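Local coordinates for Alr3699 protein (Nostoc sp., PDB 4XSO) that belongs to the GT-B clan of glycosyltransferases, with a family 4 domain followed by a group 1 domain, at residues L215-D226 against E247-I258. Residues are numbered along the deposited sequence; the frame is centred on the assembly and turned at random.
Sequences LSPWKGQHILID and EQDYVKELHQQI
Two neighbouring parallel helices of the C-terminal Rossmann-like domain, 221-226 and 248-258, pack through H222, Y250 and Q257, their axes 10.3 Å apart and 1° from parallel. Y250 carries the contact into the loop that precedes the first helix. With CG anti to the backbone N (chi1 -172°), its ring slots between that loop and L254, whose CG lies against the opposite face. P217 N sits over the ring centre, and P217 CD makes a CH-pi contact 4.0 Å from the centroid. Y250 OH meets H222 ND1 at 2.7 Å in a nearly straight hydrogen bond, in the plane of both rings, which stand rim to rim at 88°. That bond helps to hold the turn of the imidazole; the H222 side chain is a knob among Y250, E253, L254 and Q257, with CB meeting the last three.

One turn beyond E253, the extended Q257 reaches across so that its NE2 spans two acceptors: H222 O at 2.9 Å, which also accepts from D226 N within the helix, and D226 OD1 at 2.7 Å, approached from above the carboxylate plane. Q257 OE1, buried with no polar partner, faces H222 CB at 3.1 Å. On the side facing the sheet, I225 CG2 packs on I258 CG1 and, nearer the start of the second helix, L215 CD1 on V251 CG2, both at 3.8 Å. I258 continues onto strand 267-271, whereas L224 turns to strands 207-212 and 235-240. Side-by-side helices of successive beta-alpha units on one face of a parallel sheet are characteristic of the Rossmann-like domains of GT-B proteins.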
# COMPACT_ATOMS: atom_id res chain seq x y z
N LEU A 215 -15.54 23.29 -23.50
CA LEU A 215 -15.97 22.87 -24.80
C LEU A 215 -15.49 21.44 -24.97
O LEU A 215 -14.29 21.20 -25.20
CB LEU A 215 -15.36 23.80 -25.86
CG LEU A 215 -15.72 25.28 -25.70
CD1 LEU A 215 -14.94 26.11 -26.73
CD2 LEU A 215 -17.22 25.50 -25.85
N SER A 216 -16.28 20.44 -24.91
CA SER A 216 -15.98 19.01 -24.87
C SER A 216 -17.14 18.16 -25.46
O SER A 216 -18.30 18.58 -25.45
CB SER A 216 -15.62 18.63 -23.45
OG SER A 216 -15.38 17.27 -23.39
N PRO A 217 -17.06 17.15 -26.15
CA PRO A 217 -18.23 16.47 -26.77
C PRO A 217 -19.20 15.94 -25.72
O PRO A 217 -20.40 15.96 -25.93
CB PRO A 217 -17.62 15.29 -27.55
CG PRO A 217 -16.15 15.56 -27.64
CD PRO A 217 -15.76 16.61 -26.63
N TRP A 218 -18.66 15.49 -24.59
CA TRP A 218 -19.48 14.97 -23.50
C TRP A 218 -20.40 16.10 -22.98
O TRP A 218 -21.51 15.80 -22.52
CB TRP A 218 -18.63 14.45 -22.32
CG TRP A 218 -17.89 13.14 -22.50
CD1 TRP A 218 -17.69 12.45 -23.66
CD2 TRP A 218 -17.20 12.41 -21.45
NE1 TRP A 218 -16.94 11.31 -23.40
CE2 TRP A 218 -16.63 11.26 -22.06
CE3 TRP A 218 -17.01 12.60 -20.06
CZ2 TRP A 218 -15.88 10.31 -21.32
CZ3 TRP A 218 -16.27 11.65 -19.33
CH2 TRP A 218 -15.72 10.53 -19.96
N LYS A 219 -19.93 17.35 -23.03
CA LYS A 219 -20.73 18.49 -22.55
C LYS A 219 -21.83 18.97 -23.50
O LYS A 219 -22.68 19.78 -23.09
CB LYS A 219 -19.84 19.64 -22.09
CG LYS A 219 -18.91 19.23 -20.93
CD LYS A 219 -19.73 18.96 -19.67
CE LYS A 219 -18.91 18.58 -18.46
NZ LYS A 219 -18.64 19.80 -17.65
N GLY A 220 -21.80 18.52 -24.75
CA GLY A 220 -22.95 18.66 -25.65
C GLY A 220 -23.31 20.03 -26.21
O GLY A 220 -24.46 20.31 -26.55
N GLN A 221 -22.33 20.87 -26.41
CA GLN A 221 -22.60 22.16 -27.06
C GLN A 221 -23.20 21.99 -28.45
O GLN A 221 -24.02 22.79 -28.85
CB GLN A 221 -21.32 23.00 -27.18
CG GLN A 221 -20.89 23.67 -25.89
CD GLN A 221 -19.96 22.80 -25.05
OE1 GLN A 221 -19.66 21.66 -25.42
NE2 GLN A 221 -19.50 23.33 -23.92
N HIS A 222 -22.84 20.91 -29.16
CA HIS A 222 -23.38 20.66 -30.52
C HIS A 222 -24.88 20.37 -30.52
O HIS A 222 -25.58 20.65 -31.49
CB HIS A 222 -22.57 19.52 -31.22
CG HIS A 222 -22.74 18.18 -30.57
ND1 HIS A 222 -22.08 17.82 -29.40
CD2 HIS A 222 -23.53 17.12 -30.89
CE1 HIS A 222 -22.45 16.60 -29.04
NE2 HIS A 222 -23.35 16.17 -29.92
N ILE A 223 -25.39 19.86 -29.41
CA ILE A 223 -26.83 19.62 -29.25
C ILE A 223 -27.59 20.96 -29.13
O ILE A 223 -28.60 21.13 -29.78
CB ILE A 223 -27.11 18.72 -27.99
CG1 ILE A 223 -26.26 17.45 -28.01
CG2 ILE A 223 -28.60 18.40 -27.83
CD1 ILE A 223 -26.71 16.49 -29.10
N LEU A 224 -27.10 21.92 -28.31
CA LEU A 224 -27.68 23.25 -28.26
C LEU A 224 -27.68 23.90 -29.65
O LEU A 224 -28.64 24.54 -30.05
CB LEU A 224 -26.98 24.14 -27.19
CG LEU A 224 -27.44 25.61 -27.13
CD1 LEU A 224 -28.90 25.68 -26.76
CD2 LEU A 224 -26.61 26.37 -26.07
N ILE A 225 -26.55 23.80 -30.35
CA ILE A 225 -26.40 24.37 -31.70
C ILE A 225 -27.44 23.73 -32.67
O ILE A 225 -28.17 24.49 -33.29
CB ILE A 225 -24.94 24.27 -32.18
CG1 ILE A 225 -24.06 25.14 -31.26
CG2 ILE A 225 -24.83 24.73 -33.62
CD1 ILE A 225 -22.61 24.74 -31.26
N ASP A 226 -27.60 22.39 -32.70
CA ASP A 226 -28.67 21.78 -33.53
C ASP A 226 -30.06 22.29 -33.13
O ASP A 226 -30.86 22.67 -33.96
CB ASP A 226 -28.66 20.28 -33.42
CG ASP A 226 -27.56 19.62 -34.20
OD1 ASP A 226 -27.05 20.24 -35.13
OD2 ASP A 226 -27.17 18.46 -33.85
N GLU A 247 -9.24 18.38 -26.58
CA GLU A 247 -10.42 18.41 -27.47
C GLU A 247 -10.38 19.53 -28.48
O GLU A 247 -11.41 20.19 -28.76
CB GLU A 247 -11.72 18.51 -26.68
CG GLU A 247 -11.94 17.33 -25.76
CD GLU A 247 -12.11 16.00 -26.49
OE1 GLU A 247 -12.33 15.97 -27.72
OE2 GLU A 247 -12.01 14.96 -25.79
N GLN A 248 -9.22 19.73 -29.11
CA GLN A 248 -9.17 20.63 -30.28
C GLN A 248 -10.03 20.24 -31.48
O GLN A 248 -10.66 21.11 -32.07
CB GLN A 248 -7.72 20.88 -30.67
CG GLN A 248 -7.07 21.79 -29.64
CD GLN A 248 -7.96 23.00 -29.29
OE1 GLN A 248 -8.35 23.21 -28.11
NE2 GLN A 248 -8.29 23.81 -30.31
N ASP A 249 -10.10 18.97 -31.87
CA ASP A 249 -11.02 18.59 -32.99
C ASP A 249 -12.49 18.98 -32.77
O ASP A 249 -13.26 19.19 -33.75
CB ASP A 249 -11.05 17.06 -33.21
CG ASP A 249 -9.71 16.48 -33.59
OD1 ASP A 249 -8.71 17.20 -33.53
OD2 ASP A 249 -9.68 15.28 -33.95
N TYR A 250 -12.92 19.01 -31.50
CA TYR A 250 -14.33 19.35 -31.18
C TYR A 250 -14.62 20.82 -31.41
O TYR A 250 -15.65 21.18 -31.93
CB TYR A 250 -14.66 19.03 -29.72
CG TYR A 250 -16.13 19.19 -29.36
CD1 TYR A 250 -17.08 18.39 -29.98
CD2 TYR A 250 -16.54 20.10 -28.39
CE1 TYR A 250 -18.43 18.49 -29.64
CE2 TYR A 250 -17.91 20.24 -28.07
CZ TYR A 250 -18.85 19.45 -28.70
OH TYR A 250 -20.22 19.52 -28.40
N VAL A 251 -13.74 21.68 -30.95
CA VAL A 251 -13.92 23.10 -31.18
C VAL A 251 -14.00 23.46 -32.67
O VAL A 251 -14.92 24.16 -33.08
CB VAL A 251 -12.81 23.88 -30.50
CG1 VAL A 251 -12.81 25.31 -31.00
CG2 VAL A 251 -13.03 23.79 -29.00
N LYS A 252 -13.07 22.93 -33.47
CA LYS A 252 -13.19 22.94 -34.95
C LYS A 252 -14.55 22.44 -35.46
O LYS A 252 -15.18 23.07 -36.29
CB LYS A 252 -12.08 22.06 -35.57
CG LYS A 252 -11.96 22.13 -37.10
CD LYS A 252 -11.18 20.96 -37.69
CE LYS A 252 -12.07 19.71 -37.76
NZ LYS A 252 -11.33 18.47 -37.43
N GLU A 253 -15.01 21.31 -34.94
CA GLU A 253 -16.31 20.75 -35.32
C GLU A 253 -17.47 21.70 -34.95
O GLU A 253 -18.41 21.91 -35.74
CB GLU A 253 -16.44 19.36 -34.72
CG GLU A 253 -17.67 18.56 -35.18
CD GLU A 253 -18.66 18.27 -34.03
OE1 GLU A 253 -19.74 18.95 -33.97
OE2 GLU A 253 -18.35 17.38 -33.18
N LEU A 254 -17.39 22.37 -33.80
CA LEU A 254 -18.48 23.28 -33.41
C LEU A 254 -18.53 24.42 -34.37
O LEU A 254 -19.61 24.80 -34.82
CB LEU A 254 -18.32 23.90 -31.99
CG LEU A 254 -18.35 22.90 -30.87
CD1 LEU A 254 -18.24 23.62 -29.54
CD2 LEU A 254 -19.62 22.05 -30.99
N HIS A 255 -17.38 25.03 -34.61
CA HIS A 255 -17.32 26.18 -35.53
C HIS A 255 -17.88 25.86 -36.91
O HIS A 255 -18.60 26.67 -37.52
CB HIS A 255 -15.88 26.70 -35.62
CG HIS A 255 -15.43 27.52 -34.43
ND1 HIS A 255 -16.06 28.69 -34.07
CD2 HIS A 255 -14.33 27.45 -33.66
CE1 HIS A 255 -15.42 29.26 -33.06
NE2 HIS A 255 -14.36 28.53 -32.79
N GLN A 256 -17.63 24.64 -37.37
CA GLN A 256 -18.01 24.26 -38.74
C GLN A 256 -19.48 24.03 -38.75
O GLN A 256 -20.20 24.51 -39.65
CB GLN A 256 -17.32 22.96 -39.16
CG GLN A 256 -15.79 23.10 -39.21
CD GLN A 256 -15.13 22.05 -40.08
OE1 GLN A 256 -14.69 20.99 -39.60
NE2 GLN A 256 -15.07 22.32 -41.39
N GLN A 257 -19.94 23.34 -37.70
CA GLN A 257 -21.36 23.06 -37.52
C GLN A 257 -22.14 24.39 -37.57
O GLN A 257 -23.14 24.54 -38.30
CB GLN A 257 -21.63 22.32 -36.17
CG GLN A 257 -23.11 22.07 -35.86
CD GLN A 257 -23.41 21.53 -34.46
OE1 GLN A 257 -22.56 21.53 -33.60
NE2 GLN A 257 -24.64 21.11 -34.24
N ILE A 258 -21.73 25.34 -36.72
CA ILE A 258 -22.39 26.60 -36.65
C ILE A 258 -22.45 27.32 -38.03
O ILE A 258 -23.46 27.88 -38.41
CB ILE A 258 -21.65 27.52 -35.63
CG1 ILE A 258 -21.87 27.04 -34.19
CG2 ILE A 258 -22.07 28.98 -35.81
CD1 ILE A 258 -20.83 27.59 -33.26